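Local coordinates for protein putative acetyltransferase Ta0821 (Thermoplasma acidophilum DSM 1728, PDB 3C26) that is a putative acyltransferase of the GNAT family that probably transfers acyl groups, such as acetyl, other than amino-acyl ones, at residues A[73-78]-A[88-93]; A[14-19]-A[52-57]; A[43-48]-A[121-126]. All coordinates share one frame; numbering follows the deposited sequence.

Interaction 1. Residues A[73-78]-A[88-93]; sequences ATIHME and GGLRVH. With EDO (1,2-ethanediol), chain E; NO3 (nitrate ion), chain B.
His76, paired with Gly88 across the strands, carries an imidazole whose edge faces ethanediol, ND1 lying 2.5 Å from its O2 in a short bond that either could donate. Glu78 OE1 also lies in the ring plane at the edge, and Trp56 of helix 45-58 stacks on the ring. The Arg91 guanidinium grips a nitrate (like the ethanediol, probably from the crystallisation liquor) edge-on: NE reaches O1 at 2.8 Å and NH2 reaches O2 at 3.0 Å, while NH1 forms a salt bridge with Asp50. Arg91 runs alongside Thr74, pointing the same way, with CB 3.4 Å from Thr74 OG1. An alanine at Arg91 would probably leave the Asp50 carboxylate without its mate and the nitrate without two donors. Thr74 and Arg91 exchange backbone bonds, the shorter being Thr74 N to Arg91 O at 2.8 Å. His76 and Gly88 do the same, His76 N to Gly88 O at 2.7 Å. Between these pairs the register slips by one. There the Thr74 hydroxyl, set between the backbone N and carbonyl carbon (chi1 62°), donates to the Gly89 carbonyl, OG1 to O 3.0 Å, nearly along the C=O axis. Gly89 has positive phi (64°), which favours glycine, and a CB on it would crowd His76 CB. The result is a beta bulge in an antiparallel hairpin, consistent with the bulged fourth strand that lines the acyl-CoA cleft of GNAT enzymes.

Interaction 2. Residues A[14-19]-A[52-57]; sequences SDIDEI and VIERWV
Ile16 meets Glu54 and Val57 as the short helix 16-19 lies against the end of helix 45-58. Asp15, just before it, forms a salt bridge with Arg66. Ile16 CD1 rests on the aliphatic part of Glu54, 3.6 Å from CG, and the two side chains cross at about a right angle. The extended Glu54 chain continues past both CD1 and CG2 of Ile16; CG covers the isoleucine and the carboxylate end passes beside it, while the residue as a whole remains solvent-exposed. The same branch of Ile16, one carbon nearer the backbone, slides past Val57 in the opposite direction, CG1 to CG1 3.7 Å. With CG1 beside the backbone N (chi1 -64°), CG1 lies against the valine, while CD1 and CG2 both touch the Glu54 chain. Just under one turn later comes Ile19, whose amide bonds to Asp15 O. Ile19, by contrast, divides its branches between two partners. CD1 reaches Val57 CG2 tip to tip at 3.7 Å, and CG2 lies 3.8 Å from Ile53 CD1, those two side chains crossing obliquely. Ile53 and Val57 can serve one face because they are a helical turn apart, tied by the bond from Val57 N to Ile53 O at 3.0 Å. Beneath them the packing continues into the sheet, Ile19 touching Thr74 and Val57 touching Val62. Between the segments themselves the contact is one of dispersion and water exclusion: four branched side chains interlock in a buried seam, and the stem of an acidic residue closes its outer margin.

Interaction 3. Residues A[43-48]-A[121-126]; sequences GTMDDY and RSAVYS. With NO3 (nitrate ion), chain D; EDO (1,2-ethanediol), chain H.
Tyr125, its CG set anti to the carbonyl carbon and beside the backbone N (chi1 -76°), points from strand 119-125 toward Met45, a selenomethionine at the start of helix 45-58. The chain of Met45 bends at its end (chi3 64°), which carries CE to 3.9 Å from Tyr125 CE2, and the two side chains slide past each other in opposite directions. SE lies 5.5 Å from the ring centroid in an oblique Met-aromatic contact, and it also packs on Ala123 CB at 4.3 Å. At the far end of the ring, the phenol oxygen meets the first turn of the helix. Met45 N donates to Tyr125 OH over 3.0 Å, with an angle at the hydrogen of 156°, and Met45 CB presses on the same oxygen. Tyr125 OH in turn donates to a water at 2.8 Å. That water also accepts from Asp46 N at 3.2 Å and donates to Asp46 OD2 at 2.8 Å, while Asp46 OD1 is bonded to Ser24. Gly43 fits closely here, its CA 3.3 Å from Tyr125 OH, and a CB on it would collide with the hydroxyl. Tyr125 also stacks on Trp127 and touches Leu259, and Ser126 O is bonded to Lys38 of the second subunit. Farther back on the strand, a nitrate sits beside Ser122 OG and Ala123 O. Thr44, at the N-cap position, makes no capping bond with its side chain; its hydroxyl is instead bonded to Tyr242. The tyrosine hydroxyl and the water therefore take up amide N-H groups at the helix start, and the positive end of the helix dipole would probably polarise the phenol oxygen that receives one of them.

Overall arrangement
Along the chain the segments of interactions 2 and 3 alternate, since 43-48 precedes 52-57 on the same helix, 45-58, and interaction 1 is nested between the two halves of interaction 3. The centres of interactions 1 and 2 are about 10 Å apart, those of 1 and 3 about 12 Å, and those of 2 and 3 about 18 Å. Helix 45-58 thus spans the group, touching helix 16-19 near its end and strand 119-125 at its start, and covering the hairpin between. Strands 85-92 and 119-125 are parallel neighbours, as are the two strands flanking the cofactor cleft in GNAT enzymes, so interactions 1 and 3 probably border that cleft.

Interaction 1. Residues A[73-78]-A[88-93]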
loop_
_atom_site.group_PDB
_atom_site.type_symbol
_atom_site.label_atom_id
_atom_site.label_comp_id
_atom_site.label_asym_id
_atom_site.label_seq_id
_atom_site.Cartn_x
_atom_site.Cartn_y
_atom_site.Cartn_z
ATOM N N ALA A 73 25.744 10.130 1.383
ATOM C CA ALA A 73 24.363 10.479 0.964
ATOM C C ALA A 73 24.392 11.249 -0.347
ATOM O O ALA A 73 25.390 11.949 -0.689
ATOM C CB ALA A 73 23.656 11.314 2.017
ATOM N N THR A 74 23.304 11.111 -1.092
ATOM C CA THR A 74 23.154 11.862 -2.339
ATOM C C THR A 74 21.880 12.653 -2.342
ATOM O O THR A 74 20.899 12.326 -1.651
ATOM C CB THR A 74 23.096 10.914 -3.588
ATOM O OG1 THR A 74 21.946 10.034 -3.497
ATOM C CG2 THR A 74 24.363 10.080 -3.724
ATOM N N ILE A 75 21.917 13.725 -3.120
ATOM C CA ILE A 75 20.716 14.433 -3.526
ATOM C C ILE A 75 20.922 14.900 -4.978
ATOM O O ILE A 75 21.999 15.403 -5.318
ATOM C CB ILE A 75 20.357 15.657 -2.610
ATOM C CG1 ILE A 75 19.023 16.267 -3.002
ATOM C CG2 ILE A 75 21.382 16.788 -2.766
ATOM C CD1 ILE A 75 17.861 15.604 -2.453
ATOM N N HIS A 76 19.887 14.714 -5.811
ATOM C CA HIS A 76 19.877 15.242 -7.188
ATOM C C HIS A 76 19.116 16.580 -7.239
ATOM O O HIS A 76 18.104 16.745 -6.590
ATOM C CB HIS A 76 19.236 14.233 -8.156
ATOM C CG HIS A 76 19.114 14.727 -9.573
ATOM N ND1 HIS A 76 17.899 14.849 -10.228
ATOM C CD2 HIS A 76 20.062 15.123 -10.459
ATOM C CE1 HIS A 76 18.114 15.322 -11.447
ATOM N NE2 HIS A 76 19.417 15.484 -11.614
HETATM N N MSE A 77 19.638 17.533 -8.008
HETATM C CA MSE A 77 18.957 18.804 -8.244
HETATM C C MSE A 77 18.908 19.123 -9.748
HETATM O O MSE A 77 19.867 18.942 -10.488
HETATM C CB MSE A 77 19.702 19.978 -7.606
HETATM C CG MSE A 77 20.110 19.821 -6.212
HETATM SE SE MSE A 77 21.434 21.239 -5.797
HETATM C CE MSE A 77 22.150 20.247 -4.300
ATOM N N GLU A 78 17.783 19.634 -10.192
ATOM C CA GLU A 78 17.674 19.989 -11.580
ATOM C C GLU A 78 16.777 21.183 -11.788
ATOM O O GLU A 78 15.598 21.146 -11.449
ATOM C CB GLU A 78 17.188 18.798 -12.419
ATOM C CG GLU A 78 17.071 19.198 -13.867
ATOM C CD GLU A 78 16.934 18.047 -14.810
ATOM O OE1 GLU A 78 17.475 16.977 -14.521
ATOM O OE2 GLU A 78 16.273 18.237 -15.853
ATOM N N GLY A 88 15.407 15.367 -5.941
ATOM C CA GLY A 88 15.147 13.980 -5.665
ATOM C C GLY A 88 16.370 13.112 -5.629
ATOM O O GLY A 88 17.487 13.582 -5.463
ATOM N N GLY A 89 16.148 11.826 -5.734
ATOM C CA GLY A 89 17.252 10.905 -5.708
ATOM C C GLY A 89 17.960 10.939 -4.360
ATOM O O GLY A 89 19.160 10.762 -4.281
ATOM N N LEU A 90 17.207 11.231 -3.299
ATOM C CA LEU A 90 17.751 11.209 -1.912
ATOM C C LEU A 90 18.027 9.766 -1.444
ATOM O O LEU A 90 17.126 8.947 -1.214
ATOM C CB LEU A 90 16.841 11.982 -0.906
ATOM C CG LEU A 90 17.549 12.488 0.372
ATOM C CD1 LEU A 90 16.639 13.480 1.157
ATOM C CD2 LEU A 90 18.013 11.337 1.324
ATOM N N ARG A 91 19.317 9.482 -1.326
ATOM C CA ARG A 91 19.820 8.146 -0.950
ATOM C C ARG A 91 20.944 8.241 0.044
ATOM O O ARG A 91 21.682 9.206 0.095
ATOM C CB ARG A 91 20.253 7.363 -2.195
ATOM C CG ARG A 91 19.061 7.016 -3.066
ATOM C CD ARG A 91 19.432 6.165 -4.275
ATOM N NE ARG A 91 18.250 5.798 -5.043
ATOM C CZ ARG A 91 18.215 4.853 -5.980
ATOM N NH1 ARG A 91 19.303 4.181 -6.321
ATOM N NH2 ARG A 91 17.074 4.535 -6.553
ATOM N N VAL A 92 21.014 7.217 0.880
ATOM C CA VAL A 92 22.020 7.113 1.904
ATOM C C VAL A 92 22.666 5.706 1.839
ATOM O O VAL A 92 22.066 4.678 1.407
ATOM C CB VAL A 92 21.450 7.383 3.334
ATOM C CG1 VAL A 92 20.671 8.764 3.394
ATOM C CG2 VAL A 92 20.551 6.212 3.811
ATOM N N HIS A 93 23.921 5.703 2.247
ATOM C CA HIS A 93 24.640 4.470 2.424
ATOM C C HIS A 93 23.860 3.638 3.469
ATOM O O HIS A 93 23.347 4.168 4.433
ATOM C CB HIS A 93 26.058 4.738 2.907
ATOM C CG HIS A 93 26.811 3.476 3.180
ATOM N ND1 HIS A 93 26.710 2.793 4.373
ATOM C CD2 HIS A 93 27.601 2.722 2.378
ATOM C CE1 HIS A 93 27.454 1.703 4.313
ATOM N NE2 HIS A 93 28.004 1.633 3.113
HETATM C C1 EDO E . 14.070 15.072 -10.488
HETATM O O1 EDO E . 14.945 14.955 -11.601
HETATM C C2 EDO E . 14.455 14.038 -9.465
HETATM O O2 EDO E . 15.763 14.275 -9.001
HETATM N N NO3 B . 14.886 7.142 -5.110
HETATM O O1 NO3 B . 16.139 7.558 -4.755
HETATM O O2 NO3 B . 14.672 5.840 -5.422
HETATM O O3 NO3 B . 13.834 8.006 -5.071
#

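Interaction 2. Residues A[14-19]-A[52-57]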
loop_
_atom_site.group_PDB
_atom_site.type_symbol
_atom_site.label_atom_id
_atom_site.label_comp_id
_atom_site.label_asym_id
_atom_site.label_seq_id
_atom_site.Cartn_x
_atom_site.Cartn_y
_atom_site.Cartn_z
ATOM N N SER A 14 34.170 9.547 -9.429
ATOM C CA SER A 14 34.949 8.671 -8.569
ATOM C C SER A 14 34.110 8.186 -7.402
ATOM O O SER A 14 34.483 7.228 -6.713
ATOM C CB SER A 14 36.235 9.344 -8.073
ATOM O OG SER A 14 35.956 10.485 -7.298
ATOM N N ASP A 15 32.940 8.816 -7.236
ATOM C CA ASP A 15 32.002 8.496 -6.146
ATOM C C ASP A 15 30.981 7.460 -6.578
ATOM O O ASP A 15 30.231 6.949 -5.756
ATOM C CB ASP A 15 31.201 9.742 -5.702
ATOM C CG ASP A 15 32.074 10.855 -5.151
ATOM O OD1 ASP A 15 33.022 10.564 -4.417
ATOM O OD2 ASP A 15 31.757 12.036 -5.397
ATOM N N ILE A 16 30.976 7.128 -7.866
ATOM C CA ILE A 16 29.908 6.282 -8.437
ATOM C C ILE A 16 29.812 4.886 -7.821
ATOM O O ILE A 16 28.727 4.390 -7.571
ATOM C CB ILE A 16 29.954 6.186 -9.968
ATOM C CG1 ILE A 16 29.710 7.580 -10.565
ATOM C CG2 ILE A 16 28.831 5.303 -10.507
ATOM C CD1 ILE A 16 29.744 7.624 -12.155
ATOM N N ASP A 17 30.948 4.261 -7.574
ATOM C CA ASP A 17 30.908 2.904 -7.033
ATOM C C ASP A 17 30.257 2.879 -5.651
ATOM O O ASP A 17 29.538 1.955 -5.290
ATOM C CB ASP A 17 32.293 2.271 -6.972
ATOM C CG ASP A 17 32.677 1.557 -8.247
ATOM O OD1 ASP A 17 31.844 1.421 -9.173
ATOM O OD2 ASP A 17 33.840 1.091 -8.295
ATOM N N GLU A 18 30.475 3.951 -4.899
ATOM C CA GLU A 18 29.927 4.057 -3.549
ATOM C C GLU A 18 28.467 4.396 -3.652
ATOM O O GLU A 18 27.639 3.772 -3.043
ATOM C CB GLU A 18 30.690 5.076 -2.709
ATOM C CG GLU A 18 32.026 4.510 -2.259
ATOM C CD GLU A 18 33.045 5.547 -1.912
ATOM O OE1 GLU A 18 33.657 6.147 -2.831
ATOM O OE2 GLU A 18 33.287 5.733 -0.707
ATOM N N ILE A 19 28.184 5.352 -4.520
ATOM C CA ILE A 19 26.843 5.844 -4.734
ATOM C C ILE A 19 25.883 4.721 -5.144
ATOM O O ILE A 19 24.724 4.691 -4.733
ATOM C CB ILE A 19 26.785 6.995 -5.781
ATOM C CG1 ILE A 19 27.419 8.276 -5.179
ATOM C CG2 ILE A 19 25.331 7.228 -6.187
ATOM C CD1 ILE A 19 27.643 9.500 -6.177
ATOM N N VAL A 52 19.032 6.198 -13.946
ATOM C CA VAL A 52 19.624 7.488 -14.400
ATOM C C VAL A 52 20.682 8.132 -13.469
ATOM O O VAL A 52 21.353 9.083 -13.822
ATOM C CB VAL A 52 18.508 8.531 -14.639
ATOM C CG1 VAL A 52 17.632 8.134 -15.783
ATOM C CG2 VAL A 52 17.683 8.740 -13.402
ATOM N N ILE A 53 20.839 7.580 -12.279
ATOM C CA ILE A 53 21.685 8.218 -11.254
ATOM C C ILE A 53 23.142 8.350 -11.694
ATOM O O ILE A 53 23.796 9.310 -11.323
ATOM C CB ILE A 53 21.579 7.510 -9.855
ATOM C CG1 ILE A 53 22.236 8.400 -8.760
ATOM C CG2 ILE A 53 22.161 6.103 -9.936
ATOM C CD1 ILE A 53 21.837 8.081 -7.275
ATOM N N GLU A 54 23.648 7.368 -12.440
ATOM C CA GLU A 54 25.042 7.409 -12.926
ATOM C C GLU A 54 25.221 8.577 -13.889
ATOM O O GLU A 54 26.205 9.362 -13.773
ATOM C CB GLU A 54 25.496 6.079 -13.544
ATOM C CG GLU A 54 26.972 6.153 -13.917
ATOM C CD GLU A 54 27.550 4.833 -14.372
ATOM O OE1 GLU A 54 26.800 3.857 -14.521
ATOM O OE2 GLU A 54 28.777 4.777 -14.565
ATOM N N ARG A 55 24.217 8.745 -14.761
ATOM C CA ARG A 55 24.172 9.854 -15.740
ATOM C C ARG A 55 24.177 11.203 -15.034
ATOM O O ARG A 55 24.930 12.123 -15.367
ATOM C CB ARG A 55 22.965 9.747 -16.692
ATOM C CG ARG A 55 23.255 8.876 -17.911
ATOM C CD ARG A 55 22.063 8.589 -18.824
ATOM N NE ARG A 55 21.165 7.526 -18.333
ATOM C CZ ARG A 55 19.995 7.241 -18.894
ATOM N NH1 ARG A 55 19.574 7.948 -19.939
ATOM N NH2 ARG A 55 19.224 6.278 -18.405
ATOM N N TRP A 56 23.345 11.292 -14.013
ATOM C CA TRP A 56 23.254 12.498 -13.217
ATOM C C TRP A 56 24.565 12.884 -12.602
ATOM O O TRP A 56 24.918 14.039 -12.620
ATOM C CB TRP A 56 22.252 12.326 -12.063
ATOM C CG TRP A 56 20.787 12.330 -12.491
ATOM C CD1 TRP A 56 20.283 12.800 -13.668
ATOM C CD2 TRP A 56 19.659 11.966 -11.696
ATOM N NE1 TRP A 56 18.921 12.727 -13.662
ATOM C CE2 TRP A 56 18.511 12.204 -12.464
ATOM C CE3 TRP A 56 19.508 11.454 -10.399
ATOM C CZ2 TRP A 56 17.224 11.954 -11.981
ATOM C CZ3 TRP A 56 18.217 11.197 -9.935
ATOM C CH2 TRP A 56 17.109 11.467 -10.706
ATOM N N VAL A 57 25.214 11.901 -11.971
ATOM C CA VAL A 57 26.517 12.101 -11.300
ATOM C C VAL A 57 27.520 12.635 -12.298
ATOM O O VAL A 57 28.261 13.575 -12.035
ATOM C CB VAL A 57 27.084 10.798 -10.598
ATOM C CG1 VAL A 57 28.479 11.054 -10.044
ATOM C CG2 VAL A 57 26.118 10.303 -9.494
#

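Interaction 3. Residues A[43-48]-A[121-126]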
loop_
_atom_site.group_PDB
_atom_site.type_symbol
_atom_site.label_atom_id
_atom_site.label_comp_id
_atom_site.label_asym_id
_atom_site.label_seq_id
_atom_site.Cartn_x
_atom_site.Cartn_y
_atom_site.Cartn_z
ATOM N N GLY A 43 5.723 0.923 -6.404
ATOM C CA GLY A 43 5.989 2.044 -7.282
ATOM C C GLY A 43 7.247 1.855 -8.072
ATOM O O GLY A 43 7.954 0.844 -7.904
ATOM N N THR A 44 7.581 2.840 -8.911
ATOM C CA THR A 44 8.695 2.672 -9.837
ATOM C C THR A 44 9.716 3.780 -9.808
ATOM O O THR A 44 10.645 3.812 -10.603
ATOM C CB THR A 44 8.184 2.469 -11.276
ATOM O OG1 THR A 44 7.564 3.664 -11.739
ATOM C CG2 THR A 44 7.205 1.310 -11.359
HETATM N N MSE A 45 9.579 4.671 -8.838
HETATM C CA MSE A 45 10.538 5.747 -8.703
HETATM C C MSE A 45 11.954 5.230 -8.437
HETATM O O MSE A 45 12.925 5.785 -8.918
HETATM C CB MSE A 45 10.155 6.703 -7.586
HETATM C CG MSE A 45 10.938 7.974 -7.628
HETATM SE SE MSE A 45 10.134 9.471 -6.640
HETATM C CE MSE A 45 10.190 8.765 -4.829
ATOM N N ASP A 46 12.055 4.154 -7.681
ATOM C CA ASP A 46 13.367 3.586 -7.323
ATOM C C ASP A 46 14.069 3.030 -8.529
ATOM O O ASP A 46 15.283 3.168 -8.664
ATOM C CB ASP A 46 13.289 2.493 -6.218
ATOM C CG ASP A 46 13.246 3.082 -4.801
ATOM O OD1 ASP A 46 14.322 3.311 -4.221
ATOM O OD2 ASP A 46 12.151 3.385 -4.280
ATOM N N ASP A 47 13.298 2.414 -9.408
ATOM C CA ASP A 47 13.843 1.810 -10.606
ATOM C C ASP A 47 14.269 2.894 -11.579
ATOM O O ASP A 47 15.204 2.709 -12.362
ATOM C CB ASP A 47 12.806 0.934 -11.322
ATOM C CG ASP A 47 12.319 -0.241 -10.464
ATOM O OD1 ASP A 47 13.120 -1.073 -10.010
ATOM O OD2 ASP A 47 11.124 -0.291 -10.231
ATOM N N TYR A 48 13.514 3.988 -11.584
ATOM C CA TYR A 48 13.838 5.149 -12.413
ATOM C C TYR A 48 15.194 5.682 -11.974
ATOM O O TYR A 48 16.110 5.814 -12.750
ATOM C CB TYR A 48 12.807 6.297 -12.285
ATOM C CG TYR A 48 13.297 7.573 -12.999
ATOM C CD1 TYR A 48 13.379 7.639 -14.388
ATOM C CD2 TYR A 48 13.692 8.693 -12.286
ATOM C CE1 TYR A 48 13.832 8.781 -15.040
ATOM C CE2 TYR A 48 14.128 9.835 -12.922
ATOM C CZ TYR A 48 14.214 9.876 -14.290
ATOM O OH TYR A 48 14.648 11.030 -14.907
ATOM N N ARG A 121 10.878 21.835 -5.537
ATOM C CA ARG A 121 9.856 20.790 -5.585
ATOM C C ARG A 121 10.478 19.425 -5.394
ATOM O O ARG A 121 11.657 19.207 -5.685
ATOM C CB ARG A 121 9.064 20.827 -6.900
ATOM C CG ARG A 121 8.377 22.121 -7.142
ATOM C CD ARG A 121 7.465 22.090 -8.300
ATOM N NE ARG A 121 6.894 23.419 -8.508
ATOM C CZ ARG A 121 7.012 24.143 -9.618
ATOM N NH1 ARG A 121 7.566 23.641 -10.671
ATOM N NH2 ARG A 121 6.481 25.350 -9.688
ATOM N N SER A 122 9.639 18.503 -4.933
ATOM C CA SER A 122 10.052 17.124 -4.714
ATOM C C SER A 122 8.836 16.204 -4.697
ATOM O O SER A 122 7.743 16.581 -4.237
ATOM C CB SER A 122 10.839 16.993 -3.391
ATOM O OG SER A 122 11.612 15.796 -3.316
ATOM N N ALA A 123 9.084 14.970 -5.143
ATOM C CA ALA A 123 8.072 13.972 -5.168
ATOM C C ALA A 123 8.285 12.977 -4.023
ATOM O O ALA A 123 9.382 12.424 -3.837
ATOM C CB ALA A 123 8.027 13.265 -6.549
ATOM N N VAL A 124 7.219 12.778 -3.252
ATOM C CA VAL A 124 7.227 11.871 -2.090
ATOM C C VAL A 124 6.038 10.890 -2.098
ATOM O O VAL A 124 4.911 11.288 -2.300
ATOM C CB VAL A 124 7.200 12.661 -0.757
ATOM C CG1 VAL A 124 7.432 11.742 0.392
ATOM C CG2 VAL A 124 8.225 13.825 -0.801
ATOM N N TYR A 125 6.320 9.593 -1.934
ATOM C CA TYR A 125 5.239 8.599 -1.877
ATOM C C TYR A 125 4.334 8.874 -0.687
ATOM O O TYR A 125 4.794 9.254 0.372
ATOM C CB TYR A 125 5.772 7.190 -1.748
ATOM C CG TYR A 125 6.349 6.563 -2.995
ATOM C CD1 TYR A 125 5.543 6.282 -4.093
ATOM C CD2 TYR A 125 7.667 6.151 -3.038
ATOM C CE1 TYR A 125 6.036 5.687 -5.193
ATOM C CE2 TYR A 125 8.166 5.496 -4.143
ATOM C CZ TYR A 125 7.362 5.294 -5.220
ATOM O OH TYR A 125 7.863 4.604 -6.322
ATOM N N SER A 126 3.038 8.680 -0.895
ATOM C CA SER A 126 1.992 8.924 0.126
ATOM C C SER A 126 2.196 8.055 1.384
ATOM O O SER A 126 1.744 8.398 2.470
ATOM C CB SER A 126 0.612 8.597 -0.441
ATOM O OG SER A 126 0.561 7.249 -0.928
HETATM N N NO3 D . 12.492 13.822 -0.951
HETATM O O1 NO3 D . 13.750 14.132 -1.446
HETATM O O2 NO3 D . 11.436 13.568 -1.838
HETATM O O3 NO3 D . 12.296 13.720 0.433
HETATM C C1 EDO H . -1.180 3.954 1.926
HETATM O O1 EDO H . -0.470 3.160 0.960
HETATM C C2 EDO H . -0.512 5.308 2.062
HETATM O O2 EDO H . -0.835 5.948 0.847
HETATM O O HOH W 1 9.894 2.832 -5.771
#